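Local coordinates for surface presentation of antigens protein SpaO (PDB 4TT9) that is required for secretion of the Ipa invasion proteins and for host-cell invasion, here as the C-terminal SpoA domain of a type III secretion C-ring component, at residues L26-N29 and N33-K36; K28-T31 and M37-E40; H53-V58 and V63-L68. One frame throughout, in Å; residues are numbered along the deposited sequence.

Contact 1 (L26-N29 and N33-K36); sequences LEKN and NELK
K28 on the strand and E34 on the short helix after it are the two residues that meet across L26-N29 and N33-K36. Walking along the strand, L26 and E27 come first and lead up to the contact. K28 then points toward the helix. Its CG lies anti to the backbone N (chi1 -162°), and the chain runs out to CE before bending at the last torsion (chi4 -43°). That bend brings NZ to E34 OE2 at 3.8 Å, a long salt bridge. The glutamate chain is extended beyond CG and crosses the lysine at about a right angle. Only the charged ends come together. At this separation the attraction is probably modest, and the contact lies on the surface. N29 ends the segment with its side chain turned away from the helix. T31 is the N-cap of the helix, its OG1 accepting a hydrogen bond from E34 N. Strand 18-31 thus leads directly into helix 32-36, while L26-N29 also pairs antiparallel with a strand of the second subunit, continuing the sheet across the interface.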
loop_
_atom_site.group_PDB
_atom_site.type_symbol
_atom_site.label_atom_id
_atom_site.label_comp_id
_atom_site.label_asym_id
_atom_site.label_seq_id
_atom_site.Cartn_x
_atom_site.Cartn_y
_atom_site.Cartn_z
ATOM N N LEU B 26 4.588 -2.773 0.327
ATOM C CA LEU B 26 5.995 -3.043 0.564
ATOM C C LEU B 26 6.639 -1.856 1.238
ATOM O O LEU B 26 6.345 -0.715 0.900
ATOM C CB LEU B 26 6.705 -3.305 -0.764
ATOM C CG LEU B 26 8.128 -3.844 -0.662
ATOM C CD1 LEU B 26 8.102 -5.307 -0.253
ATOM C CD2 LEU B 26 8.867 -3.666 -1.969
ATOM N N GLU B 27 7.503 -2.134 2.206
ATOM C CA GLU B 27 8.383 -1.125 2.762
ATOM C C GLU B 27 9.781 -1.598 2.460
ATOM O O GLU B 27 10.177 -2.680 2.899
ATOM C CB GLU B 27 8.220 -0.999 4.277
ATOM C CG GLU B 27 6.955 -0.309 4.749
ATOM C CD GLU B 27 6.913 -0.155 6.258
ATOM O OE1 GLU B 27 7.910 -0.505 6.925
ATOM O OE2 GLU B 27 5.881 0.321 6.774
ATOM N N LYS B 28 10.522 -0.803 1.697
ATOM C CA LYS B 28 11.913 -1.115 1.412
ATOM C C LYS B 28 12.814 -0.116 2.130
ATOM O O LYS B 28 12.671 1.096 1.954
ATOM C CB LYS B 28 12.172 -1.072 -0.096
ATOM C CG LYS B 28 13.438 -1.799 -0.525
ATOM C CD LYS B 28 13.605 -1.775 -2.025
ATOM C CE LYS B 28 14.417 -2.966 -2.489
ATOM N NZ LYS B 28 15.586 -3.200 -1.611
ATOM N N ASN B 29 13.716 -0.624 2.963
ATOM C CA ASN B 29 14.723 0.215 3.602
ATOM C C ASN B 29 15.908 0.358 2.659
ATOM O O ASN B 29 16.433 -0.649 2.179
ATOM C CB ASN B 29 15.190 -0.403 4.928
ATOM C CG ASN B 29 14.247 -0.110 6.088
ATOM O OD1 ASN B 29 13.597 0.932 6.135
ATOM N ND2 ASN B 29 14.185 -1.033 7.039
ATOM N N ASN B 33 21.373 7.224 -1.115
ATOM C CA ASN B 33 22.241 6.838 -2.205
ATOM C C ASN B 33 21.557 5.784 -3.060
ATOM O O ASN B 33 21.427 5.953 -4.266
ATOM C CB ASN B 33 23.558 6.302 -1.670
ATOM C CG ASN B 33 24.580 6.122 -2.754
ATOM O OD1 ASN B 33 24.589 6.861 -3.734
ATOM N ND2 ASN B 33 25.444 5.134 -2.596
ATOM N N GLU B 34 21.113 4.703 -2.429
ATOM C CA GLU B 34 20.390 3.653 -3.134
ATOM C C GLU B 34 19.135 4.200 -3.784
ATOM O O GLU B 34 18.840 3.889 -4.928
ATOM C CB GLU B 34 20.028 2.520 -2.190
ATOM C CG GLU B 34 19.132 1.495 -2.807
ATOM C CD GLU B 34 19.180 0.206 -2.054
ATOM O OE1 GLU B 34 20.162 0.023 -1.304
ATOM O OE2 GLU B 34 18.251 -0.612 -2.210
ATOM N N LEU B 35 18.419 5.042 -3.056
ATOM C CA LEU B 35 17.212 5.673 -3.571
ATOM C C LEU B 35 17.468 6.410 -4.875
ATOM O O LEU B 35 16.569 6.542 -5.702
ATOM C CB LEU B 35 16.642 6.634 -2.530
ATOM C CG LEU B 35 15.367 7.405 -2.872
ATOM C CD1 LEU B 35 14.256 6.449 -3.272
ATOM C CD2 LEU B 35 14.943 8.271 -1.702
ATOM N N LYS B 36 18.690 6.889 -5.065
ATOM C CA LYS B 36 19.041 7.544 -6.317
ATOM C C LYS B 36 18.942 6.558 -7.479
ATOM O O LYS B 36 18.693 6.953 -8.617
ATOM C CB LYS B 36 20.455 8.127 -6.243
ATOM C CG LYS B 36 20.632 9.282 -5.256
ATOM C CD LYS B 36 22.062 9.325 -4.726
ATOM C CE LYS B 36 22.451 10.705 -4.212
ATOM N NZ LYS B 36 21.420 11.343 -3.356
#

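Contact 2 (K28-T31 and M37-E40); sequences KNMT and MYVE
M30 and Y38 cross obliquely, with the thioether end of the methionine against the phenol end of the tyrosine. M30 SD sits 4.3 Å from the centroid of the Y38 ring, 33° off the ring normal. The sulfur is therefore neither squarely over the face nor at the edge. The methyl CE lies toward the hydroxyl, 3.5 Å from Y38 CZ and 3.3 Å from Y38 OH. Two torsions place it there. M30 CG stands between the backbone N and the carbonyl carbon (chi1 77°), and the chain bends at its last torsion (chi3 70°), which carries CE to the hydroxyl end. This is a Met-aromatic contact. It ties the end of strand 18-31 to the loop that follows helix 32-36, with the whole helix lying between the two in sequence. K28 approaches the same ring from a different direction. Its CD lies near the ring plane, at the edge, 3.2 Å from Y38 OH. Aliphatic carbons of both strand residues thus pack against the phenol oxygen. M30 and Y38 are buried, whereas K28 is partly exposed. The Y38 ring also stacks with F44 of its own chain. On the strand side, M30 packs on V21 of the second subunit, whose strand pairs with K28-T31. The Y38 carbonyl receives a weak hydrogen bond from W82 of that subunit.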
loop_
_atom_site.group_PDB
_atom_site.type_symbol
_atom_site.label_atom_id
_atom_site.label_comp_id
_atom_site.label_asym_id
_atom_site.label_seq_id
_atom_site.Cartn_x
_atom_site.Cartn_y
_atom_site.Cartn_z
ATOM N N LYS B 28 10.522 -0.803 1.697
ATOM C CA LYS B 28 11.913 -1.115 1.412
ATOM C C LYS B 28 12.814 -0.116 2.130
ATOM O O LYS B 28 12.671 1.096 1.954
ATOM C CB LYS B 28 12.172 -1.072 -0.096
ATOM C CG LYS B 28 13.438 -1.799 -0.525
ATOM C CD LYS B 28 13.605 -1.775 -2.025
ATOM C CE LYS B 28 14.417 -2.966 -2.489
ATOM N NZ LYS B 28 15.586 -3.200 -1.611
ATOM N N ASN B 29 13.716 -0.624 2.963
ATOM C CA ASN B 29 14.723 0.215 3.602
ATOM C C ASN B 29 15.908 0.358 2.659
ATOM O O ASN B 29 16.433 -0.649 2.179
ATOM C CB ASN B 29 15.190 -0.403 4.928
ATOM C CG ASN B 29 14.247 -0.110 6.088
ATOM O OD1 ASN B 29 13.597 0.932 6.135
ATOM N ND2 ASN B 29 14.185 -1.033 7.039
ATOM N N MET B 30 16.327 1.597 2.394
ATOM C CA MET B 30 17.439 1.849 1.477
ATOM C C MET B 30 18.103 3.199 1.747
ATOM O O MET B 30 17.473 4.108 2.283
ATOM C CB MET B 30 16.959 1.783 0.023
ATOM C CG MET B 30 16.194 3.009 -0.431
ATOM S SD MET B 30 15.600 2.916 -2.127
ATOM C CE MET B 30 14.337 1.664 -1.973
ATOM N N THR B 31 19.374 3.328 1.372
ATOM C CA THR B 31 20.077 4.595 1.509
ATOM C C THR B 31 19.534 5.584 0.507
ATOM O O THR B 31 19.026 5.193 -0.538
ATOM C CB THR B 31 21.589 4.456 1.265
ATOM O OG1 THR B 31 21.829 3.862 -0.015
ATOM C CG2 THR B 31 22.221 3.600 2.318
ATOM N N MET B 37 19.109 5.272 -7.187
ATOM C CA MET B 37 19.119 4.246 -8.229
ATOM C C MET B 37 17.720 3.894 -8.740
ATOM O O MET B 37 17.555 2.962 -9.532
ATOM C CB MET B 37 19.839 3.000 -7.727
ATOM C CG MET B 37 21.246 3.281 -7.241
ATOM S SD MET B 37 21.795 2.038 -6.064
ATOM C CE MET B 37 23.521 2.487 -5.885
ATOM N N TYR B 38 16.727 4.652 -8.286
ATOM C CA TYR B 38 15.360 4.571 -8.791
ATOM C C TYR B 38 15.107 5.691 -9.820
ATOM O O TYR B 38 15.296 6.868 -9.506
ATOM C CB TYR B 38 14.393 4.712 -7.620
ATOM C CG TYR B 38 14.178 3.444 -6.827
ATOM C CD1 TYR B 38 15.248 2.718 -6.314
ATOM C CD2 TYR B 38 12.896 2.982 -6.581
ATOM C CE1 TYR B 38 15.038 1.559 -5.592
ATOM C CE2 TYR B 38 12.675 1.829 -5.866
ATOM C CZ TYR B 38 13.744 1.120 -5.374
ATOM O OH TYR B 38 13.505 -0.032 -4.660
ATOM N N VAL B 39 14.689 5.333 -11.038
ATOM C CA VAL B 39 14.469 6.317 -12.114
ATOM C C VAL B 39 13.056 6.231 -12.723
ATOM O O VAL B 39 12.364 5.249 -12.520
ATOM C CB VAL B 39 15.519 6.167 -13.255
ATOM C CG1 VAL B 39 16.941 6.214 -12.710
ATOM C CG2 VAL B 39 15.291 4.884 -14.027
ATOM N N GLU B 40 12.630 7.252 -13.472
ATOM C CA GLU B 40 11.297 7.247 -14.098
ATOM C C GLU B 40 11.232 6.189 -15.196
ATOM O O GLU B 40 12.262 5.798 -15.743
ATOM C CB GLU B 40 10.931 8.635 -14.653
ATOM C CG GLU B 40 9.422 8.887 -14.838
ATOM C CD GLU B 40 9.044 10.357 -14.675
ATOM O OE1 GLU B 40 9.794 11.108 -14.017
ATOM O OE2 GLU B 40 7.986 10.759 -15.198
#

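Contact 3 (H53-V58 and V63-L68); sequences HVNIKV and VGHGEL
V54 with G66 and I56 with G64 are antiparallel hydrogen-bonded pairs flanking the non-hydrogen-bonded pair N55 with H65, on strand axes 4.4 Å apart at their closest, and the ladder ends in a classic beta bulge where V63 and G64 both face I56. V54 and G66 bond both ways, with G66 N to V54 O at 2.6 Å, and I56 N bonds to G64 O. At the bulge, I56 O accepts V63 N at 2.9 Å, nearly along its C=O axis, and G64 N only weakly. N55 and H65 lie side by side, pointing the same way, with amide and imidazole planes 80° apart. N55 CG is anti to its carbonyl carbon (chi1 -71°), and the amide end comes nearer to H65 than its base does. H65 ND1 donates to N55 OD1 at 2.7 Å. The bond is bent, and the donor stands above the amide's carbonyl plane. The other face holds V54, I56 and the two glycines. I56 CD1 lies over the backbone of G66, 4.0 Å from G66 N, where the glycine has no side chain. V63 CG2 meets V58 CG2 at 3.6 Å, the two side chains crossing at about a right angle. I56 continues onto F23, I77 and W82 of its own chain and F44 of the second subunit. The hairpin thus has one apolar face built over glycine backbone and a polar pair on the other. The bond between H65 and N55, as assigned, implies a proton on ND1, and it probably restrains rotation of both the imidazole and the amide.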
loop_
_atom_site.group_PDB
_atom_site.type_symbol
_atom_site.label_atom_id
_atom_site.label_comp_id
_atom_site.label_asym_id
_atom_site.label_seq_id
_atom_site.Cartn_x
_atom_site.Cartn_y
_atom_site.Cartn_z
ATOM N N HIS B 53 0.067 -10.283 1.030
ATOM C CA HIS B 53 0.600 -9.785 2.296
ATOM C C HIS B 53 0.569 -8.268 2.381
ATOM O O HIS B 53 1.580 -7.645 2.680
ATOM C CB HIS B 53 2.037 -10.265 2.514
ATOM C CG HIS B 53 2.156 -11.737 2.756
ATOM N ND1 HIS B 53 2.064 -12.666 1.739
ATOM C CD2 HIS B 53 2.369 -12.442 3.890
ATOM C CE1 HIS B 53 2.212 -13.881 2.242
ATOM N NE2 HIS B 53 2.400 -13.771 3.545
ATOM N N VAL B 54 -0.588 -7.674 2.110
ATOM C CA VAL B 54 -0.769 -6.240 2.317
ATOM C C VAL B 54 -0.866 -5.978 3.804
ATOM O O VAL B 54 -1.564 -6.698 4.525
ATOM C CB VAL B 54 -2.067 -5.755 1.690
ATOM C CG1 VAL B 54 -2.063 -4.246 1.579
ATOM C CG2 VAL B 54 -2.245 -6.388 0.334
ATOM N N ASN B 55 -0.153 -4.951 4.263
ATOM C CA ASN B 55 -0.196 -4.530 5.660
ATOM C C ASN B 55 -1.192 -3.414 5.828
ATOM O O ASN B 55 -1.158 -2.432 5.088
ATOM C CB ASN B 55 1.173 -4.032 6.109
ATOM C CG ASN B 55 2.171 -5.141 6.231
ATOM O OD1 ASN B 55 1.801 -6.308 6.262
ATOM N ND2 ASN B 55 3.440 -4.793 6.320
ATOM N N ILE B 56 -2.085 -3.552 6.794
ATOM C CA ILE B 56 -3.081 -2.518 6.993
ATOM C C ILE B 56 -2.682 -1.689 8.198
ATOM O O ILE B 56 -2.482 -2.225 9.288
ATOM C CB ILE B 56 -4.480 -3.108 7.152
ATOM C CG1 ILE B 56 -4.692 -4.197 6.097
ATOM C CG2 ILE B 56 -5.543 -2.013 7.038
ATOM C CD1 ILE B 56 -6.021 -4.911 6.172
ATOM N N LYS B 57 -2.546 -0.384 7.978
ATOM C CA LYS B 57 -2.094 0.532 9.007
ATOM C C LYS B 57 -3.171 1.557 9.290
ATOM O O LYS B 57 -3.852 2.016 8.376
ATOM C CB LYS B 57 -0.822 1.254 8.570
ATOM C CG LYS B 57 0.454 0.433 8.647
ATOM C CD LYS B 57 1.654 1.353 8.489
ATOM C CE LYS B 57 2.965 0.650 8.764
ATOM N NZ LYS B 57 4.119 1.565 8.519
ATOM N N VAL B 58 -3.333 1.904 10.558
ATOM C CA VAL B 58 -4.235 2.977 10.928
ATOM C C VAL B 58 -3.415 4.024 11.663
ATOM O O VAL B 58 -2.827 3.718 12.696
ATOM C CB VAL B 58 -5.357 2.473 11.841
ATOM C CG1 VAL B 58 -6.207 3.629 12.321
ATOM C CG2 VAL B 58 -6.212 1.460 11.109
ATOM N N VAL B 63 -2.340 -2.688 12.191
ATOM C CA VAL B 63 -3.524 -3.262 12.801
ATOM C C VAL B 63 -3.918 -4.580 12.159
ATOM O O VAL B 63 -4.873 -5.212 12.592
ATOM C CB VAL B 63 -4.698 -2.298 12.712
ATOM C CG1 VAL B 63 -4.458 -1.105 13.592
ATOM C CG2 VAL B 63 -4.877 -1.852 11.290
ATOM N N GLY B 64 -3.197 -4.996 11.124
ATOM C CA GLY B 64 -3.521 -6.253 10.470
ATOM C C GLY B 64 -2.890 -6.423 9.109
ATOM O O GLY B 64 -2.057 -5.623 8.698
ATOM N N HIS B 65 -3.297 -7.477 8.410
ATOM C CA HIS B 65 -2.744 -7.823 7.106
ATOM C C HIS B 65 -3.846 -8.340 6.202
ATOM O O HIS B 65 -4.743 -9.041 6.655
ATOM C CB HIS B 65 -1.669 -8.897 7.258
ATOM C CG HIS B 65 -0.619 -8.560 8.271
ATOM N ND1 HIS B 65 0.598 -8.008 7.924
ATOM C CD2 HIS B 65 -0.597 -8.699 9.617
ATOM C CE1 HIS B 65 1.323 -7.824 9.017
ATOM N NE2 HIS B 65 0.618 -8.234 10.056
ATOM N N GLY B 66 -3.793 -8.001 4.925
ATOM C CA GLY B 66 -4.837 -8.441 4.023
ATOM C C GLY B 66 -4.364 -8.898 2.655
ATOM O O GLY B 66 -3.187 -8.789 2.313
ATOM N N GLU B 67 -5.296 -9.397 1.858
ATOM C CA GLU B 67 -4.971 -9.892 0.532
ATOM C C GLU B 67 -5.724 -9.068 -0.497
ATOM O O GLU B 67 -6.921 -8.839 -0.358
ATOM C CB GLU B 67 -5.373 -11.362 0.418
ATOM C CG GLU B 67 -5.066 -12.173 1.676
ATOM C CD GLU B 67 -5.939 -13.406 1.817
ATOM O OE1 GLU B 67 -6.329 -13.972 0.771
ATOM O OE2 GLU B 67 -6.232 -13.806 2.969
ATOM N N LEU B 68 -5.027 -8.621 -1.532
ATOM C CA LEU B 68 -5.680 -7.860 -2.586
ATOM C C LEU B 68 -6.354 -8.830 -3.525
ATOM O O LEU B 68 -5.742 -9.797 -3.979
ATOM C CB LEU B 68 -4.663 -7.002 -3.343
ATOM C CG LEU B 68 -5.074 -6.340 -4.660
ATOM C CD1 LEU B 68 -6.124 -5.301 -4.423
ATOM C CD2 LEU B 68 -3.870 -5.722 -5.314
#

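Contacts 1 and 2 are neighbours, with centres 4 Å apart. They share K28 and N29 on strand 18-31, and they also touch directly through L35 CA and M30 SD, 3.5 Å apart. Contact 3 comes later in the chain. Its centre lies about 21 Å from that of contact 1 and about 23 Å from that of contact 2. Strands 18-31 and 54-58 are neighbours in one antiparallel sheet, and a salt bridge from E27 OE2 to K57 NZ, 2.8 Å, joins contacts 1 and 3. Nearest atoms of contacts 2 and 3 stay about 9 Å apart. All three touch the second subunit, and strand 18-31 pairs with a strand of it, consistent with the intertwined dimers of SpoA domains.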